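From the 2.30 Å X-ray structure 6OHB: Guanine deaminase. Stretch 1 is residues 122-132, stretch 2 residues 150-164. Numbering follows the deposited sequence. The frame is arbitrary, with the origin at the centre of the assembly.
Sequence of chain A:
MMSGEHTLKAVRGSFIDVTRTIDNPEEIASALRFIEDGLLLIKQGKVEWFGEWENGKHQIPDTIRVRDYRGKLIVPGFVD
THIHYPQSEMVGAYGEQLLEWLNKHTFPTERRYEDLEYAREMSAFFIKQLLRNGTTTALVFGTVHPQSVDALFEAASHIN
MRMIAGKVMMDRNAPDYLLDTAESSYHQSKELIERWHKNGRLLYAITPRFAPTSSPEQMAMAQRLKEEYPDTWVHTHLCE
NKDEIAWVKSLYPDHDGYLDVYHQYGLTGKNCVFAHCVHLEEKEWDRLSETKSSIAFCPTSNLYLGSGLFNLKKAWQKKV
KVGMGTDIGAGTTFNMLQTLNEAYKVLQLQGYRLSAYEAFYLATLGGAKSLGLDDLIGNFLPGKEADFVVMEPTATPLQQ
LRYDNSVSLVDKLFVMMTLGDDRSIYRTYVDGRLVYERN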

# COMPACT_ATOMS: atom_id res chain seq x y z
N MET A 122 -13.57 -20.60 8.52
CA MET A 122 -12.88 -19.31 8.54
C MET A 122 -11.74 -19.29 9.55
O MET A 122 -10.80 -18.52 9.37
CB MET A 122 -13.88 -18.19 8.83
CG MET A 122 -14.95 -18.02 7.75
SD MET A 122 -14.27 -17.98 6.08
CE MET A 122 -13.53 -16.35 6.04
N SER A 123 -11.79 -20.14 10.57
CA SER A 123 -10.66 -20.25 11.49
C SER A 123 -9.45 -20.84 10.79
O SER A 123 -8.32 -20.33 10.93
CB SER A 123 -11.06 -21.11 12.69
N ALA A 124 -9.67 -21.90 10.00
CA ALA A 124 -8.59 -22.45 9.18
C ALA A 124 -8.06 -21.40 8.20
O ALA A 124 -6.84 -21.22 8.06
CB ALA A 124 -9.07 -23.70 8.44
N PHE A 125 -8.97 -20.69 7.51
CA PHE A 125 -8.54 -19.66 6.56
C PHE A 125 -7.71 -18.58 7.25
O PHE A 125 -6.70 -18.12 6.70
CB PHE A 125 -9.77 -19.05 5.88
CG PHE A 125 -9.44 -17.92 4.93
CD1 PHE A 125 -9.18 -18.17 3.60
CD2 PHE A 125 -9.40 -16.61 5.39
CE1 PHE A 125 -8.88 -17.13 2.73
CE2 PHE A 125 -9.09 -15.57 4.52
CZ PHE A 125 -8.84 -15.83 3.19
N PHE A 126 -8.14 -18.15 8.44
CA PHE A 126 -7.46 -17.09 9.17
C PHE A 126 -6.05 -17.53 9.57
O PHE A 126 -5.09 -16.76 9.42
CB PHE A 126 -8.30 -16.72 10.39
CG PHE A 126 -7.73 -15.62 11.23
CD1 PHE A 126 -7.99 -14.29 10.91
CD2 PHE A 126 -6.98 -15.91 12.35
CE1 PHE A 126 -7.48 -13.27 11.70
CE2 PHE A 126 -6.46 -14.89 13.14
CZ PHE A 126 -6.71 -13.57 12.82
N ILE A 127 -5.91 -18.75 10.08
CA ILE A 127 -4.58 -19.26 10.43
C ILE A 127 -3.70 -19.33 9.18
O ILE A 127 -2.51 -19.00 9.23
CB ILE A 127 -4.68 -20.62 11.14
CG1 ILE A 127 -5.44 -20.49 12.46
CG2 ILE A 127 -3.29 -21.20 11.39
CD1 ILE A 127 -4.67 -19.78 13.55
N LYS A 128 -4.27 -19.76 8.05
CA LYS A 128 -3.49 -19.86 6.82
C LYS A 128 -2.99 -18.49 6.38
O LYS A 128 -1.83 -18.35 5.95
CB LYS A 128 -4.34 -20.46 5.70
CG LYS A 128 -3.92 -21.83 5.16
CD LYS A 128 -3.68 -22.85 6.26
CE LYS A 128 -3.29 -24.21 5.68
NZ LYS A 128 -4.42 -24.83 4.92
N GLN A 129 -3.83 -17.46 6.50
CA GLN A 129 -3.41 -16.11 6.14
C GLN A 129 -2.30 -15.62 7.06
O GLN A 129 -1.35 -14.99 6.60
CB GLN A 129 -4.60 -15.15 6.16
CG GLN A 129 -5.69 -15.51 5.16
CD GLN A 129 -5.14 -15.88 3.80
OE1 GLN A 129 -4.58 -15.05 3.10
NE2 GLN A 129 -5.30 -17.15 3.42
N LEU A 130 -2.43 -15.86 8.37
CA LEU A 130 -1.36 -15.51 9.29
C LEU A 130 -0.04 -16.15 8.86
O LEU A 130 0.99 -15.47 8.75
CB LEU A 130 -1.72 -15.94 10.71
CG LEU A 130 -2.87 -15.19 11.39
CD1 LEU A 130 -3.07 -15.72 12.80
CD2 LEU A 130 -2.61 -13.69 11.39
N LEU A 131 -0.04 -17.46 8.63
CA LEU A 131 1.20 -18.17 8.31
C LEU A 131 1.81 -17.66 7.01
O LEU A 131 3.01 -17.35 6.96
CB LEU A 131 0.94 -19.67 8.24
CG LEU A 131 0.54 -20.31 9.58
CD1 LEU A 131 0.36 -21.81 9.42
CD2 LEU A 131 1.58 -19.98 10.65
N ARG A 132 1.01 -17.54 5.95
CA ARG A 132 1.57 -17.16 4.65
C ARG A 132 2.11 -15.73 4.64
O ARG A 132 2.83 -15.38 3.70
CB ARG A 132 0.53 -17.33 3.54
CG ARG A 132 -0.47 -16.20 3.43
CD ARG A 132 -0.73 -15.81 1.97
NE ARG A 132 -1.01 -16.97 1.12
CZ ARG A 132 -1.11 -16.91 -0.20
NH1 ARG A 132 -0.97 -15.76 -0.84
NH2 ARG A 132 -1.36 -18.02 -0.89
N ASP A 150 -13.75 -20.97 20.34
CA ASP A 150 -13.33 -22.37 20.40
C ASP A 150 -12.74 -22.84 19.08
O ASP A 150 -11.70 -23.51 19.05
CB ASP A 150 -14.50 -23.26 20.80
CG ASP A 150 -14.61 -23.44 22.30
OD1 ASP A 150 -13.55 -23.52 22.96
OD2 ASP A 150 -15.74 -23.53 22.81
N ALA A 151 -13.41 -22.52 17.96
CA ALA A 151 -12.91 -22.93 16.65
C ALA A 151 -11.55 -22.31 16.36
O ALA A 151 -10.63 -22.99 15.86
CB ALA A 151 -13.92 -22.55 15.57
N LEU A 152 -11.40 -21.02 16.66
CA LEU A 152 -10.12 -20.34 16.43
C LEU A 152 -9.01 -20.96 17.27
O LEU A 152 -7.90 -21.21 16.77
CB LEU A 152 -10.27 -18.85 16.76
CG LEU A 152 -8.98 -18.04 16.63
CD1 LEU A 152 -8.63 -17.87 15.16
CD2 LEU A 152 -9.11 -16.70 17.33
N PHE A 153 -9.28 -21.20 18.56
CA PHE A 153 -8.28 -21.80 19.43
C PHE A 153 -7.93 -23.22 18.99
O PHE A 153 -6.78 -23.64 19.09
CB PHE A 153 -8.77 -21.78 20.88
CG PHE A 153 -8.34 -20.56 21.65
CD1 PHE A 153 -7.04 -20.11 21.59
CD2 PHE A 153 -9.25 -19.87 22.42
CE1 PHE A 153 -6.64 -18.99 22.29
CE2 PHE A 153 -8.87 -18.74 23.13
CZ PHE A 153 -7.56 -18.30 23.07
N GLU A 154 -8.91 -23.97 18.48
CA GLU A 154 -8.63 -25.31 17.97
C GLU A 154 -7.66 -25.24 16.80
O GLU A 154 -6.66 -25.98 16.75
CB GLU A 154 -9.92 -25.98 17.51
CG GLU A 154 -10.80 -26.58 18.59
CD GLU A 154 -11.84 -27.51 17.99
OE1 GLU A 154 -12.76 -27.93 18.71
OE2 GLU A 154 -11.73 -27.82 16.78
N ALA A 155 -7.93 -24.33 15.86
CA ALA A 155 -7.04 -24.17 14.71
C ALA A 155 -5.64 -23.77 15.14
O ALA A 155 -4.64 -24.30 14.64
CB ALA A 155 -7.62 -23.14 13.73
N ALA A 156 -5.53 -22.83 16.09
CA ALA A 156 -4.21 -22.38 16.53
C ALA A 156 -3.47 -23.48 17.30
O ALA A 156 -2.24 -23.59 17.19
CB ALA A 156 -4.34 -21.12 17.38
N SER A 157 -4.19 -24.29 18.08
CA SER A 157 -3.53 -25.33 18.86
C SER A 157 -3.09 -26.50 17.99
O SER A 157 -2.15 -27.21 18.35
CB SER A 157 -4.44 -25.82 19.98
OG SER A 157 -5.11 -27.01 19.61
N HIS A 158 -3.76 -26.72 16.85
CA HIS A 158 -3.34 -27.81 15.97
C HIS A 158 -1.86 -27.71 15.58
O HIS A 158 -1.20 -28.74 15.40
CB HIS A 158 -4.21 -27.85 14.72
CG HIS A 158 -3.91 -29.02 13.83
ND1 HIS A 158 -3.42 -28.87 12.55
CD2 HIS A 158 -3.99 -30.35 14.05
CE1 HIS A 158 -3.24 -30.06 12.01
NE2 HIS A 158 -3.58 -30.98 12.90
N ILE A 159 -1.33 -26.49 15.45
CA ILE A 159 0.06 -26.28 15.06
C ILE A 159 0.89 -25.76 16.23
O ILE A 159 2.03 -25.34 16.03
CB ILE A 159 0.16 -25.33 13.86
CG1 ILE A 159 -0.37 -23.94 14.24
CG2 ILE A 159 -0.57 -25.89 12.66
CD1 ILE A 159 0.06 -22.84 13.30
N ASN A 160 0.35 -25.80 17.45
CA ASN A 160 1.01 -25.29 18.65
C ASN A 160 1.50 -23.86 18.45
O ASN A 160 2.63 -23.49 18.81
CB ASN A 160 2.16 -26.21 19.07
CG ASN A 160 2.63 -25.92 20.48
OD1 ASN A 160 1.90 -25.34 21.29
ND2 ASN A 160 3.86 -26.32 20.78
N MET A 161 0.62 -23.03 17.92
CA MET A 161 0.89 -21.61 17.74
C MET A 161 0.75 -20.88 19.07
O MET A 161 -0.07 -21.24 19.91
CB MET A 161 -0.09 -21.04 16.71
CG MET A 161 0.10 -19.58 16.35
SD MET A 161 -1.12 -19.08 15.09
CE MET A 161 -0.05 -18.54 13.77
N ARG A 162 1.58 -19.85 19.27
CA ARG A 162 1.40 -18.94 20.39
C ARG A 162 0.49 -17.80 19.95
O ARG A 162 0.90 -16.94 19.16
CB ARG A 162 2.73 -18.40 20.92
CG ARG A 162 2.55 -17.58 22.20
CD ARG A 162 3.86 -17.33 22.94
NE ARG A 162 4.41 -18.54 23.55
CZ ARG A 162 4.08 -19.00 24.76
NH1 ARG A 162 3.18 -18.36 25.50
NH2 ARG A 162 4.64 -20.11 25.23
N MET A 163 -0.73 -17.77 20.48
CA MET A 163 -1.73 -16.80 20.09
C MET A 163 -2.50 -16.35 21.33
O MET A 163 -2.84 -17.17 22.19
CB MET A 163 -2.71 -17.40 19.06
CG MET A 163 -4.01 -16.63 18.92
SD MET A 163 -5.16 -17.42 17.77
CE MET A 163 -4.24 -17.30 16.24
N ILE A 164 -2.78 -15.06 21.41
CA ILE A 164 -3.65 -14.50 22.43
C ILE A 164 -4.98 -14.16 21.78
O ILE A 164 -5.02 -13.45 20.76
CB ILE A 164 -3.02 -13.25 23.08
CG1 ILE A 164 -1.53 -13.46 23.32
CG2 ILE A 164 -3.75 -12.90 24.37
CD1 ILE A 164 -0.83 -12.24 23.88

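Helices 122-132 and 150-158 cross at 46°, with their axes 8.7 Å apart at closest approach. Small residues line the close end. Ser-123 CA lies 5.0 Å from Leu-152 CA, and Ser-123 CB sits 3.7 Å from Ala-151 O. The OG of Ser-123 is not modelled, so its rotamer cannot be read.

Ile-127 is the hub of the contact. Its chi1 and chi2 are both m. This conformation sets CG1 3.7 Å from Ala-155 CB and carries CD1 onward to Met-163 CE, at 3.7 Å, and Met-161 SD, at 3.9 Å. The other branch, CG2, lies 4.2 Å from Ile-159 CD1.

Leu-152 points sideways from its CA, but its t, p rotamer brings the end nearer. Its CD1 reaches Phe-126 CD2 at 3.8 Å, approaching the ring obliquely. Leu-131 also starts sideways. With chi1 m and chi2 t, its CD1 lies 4.0 Å from Ile-159 CD1 and its CD2 3.8 Å from Met-161 CE.

Past the second helix, Met-161 and Met-163 both point toward the first. Each is t at chi1 and chi2, so each side chain extends before chi3 turns the methyl. Leu-130 CD1 meets Met-163 CE at 4.0 Å. No hydrogen bond links the modelled atoms of the two stretches; the contact is mainly apolar packing.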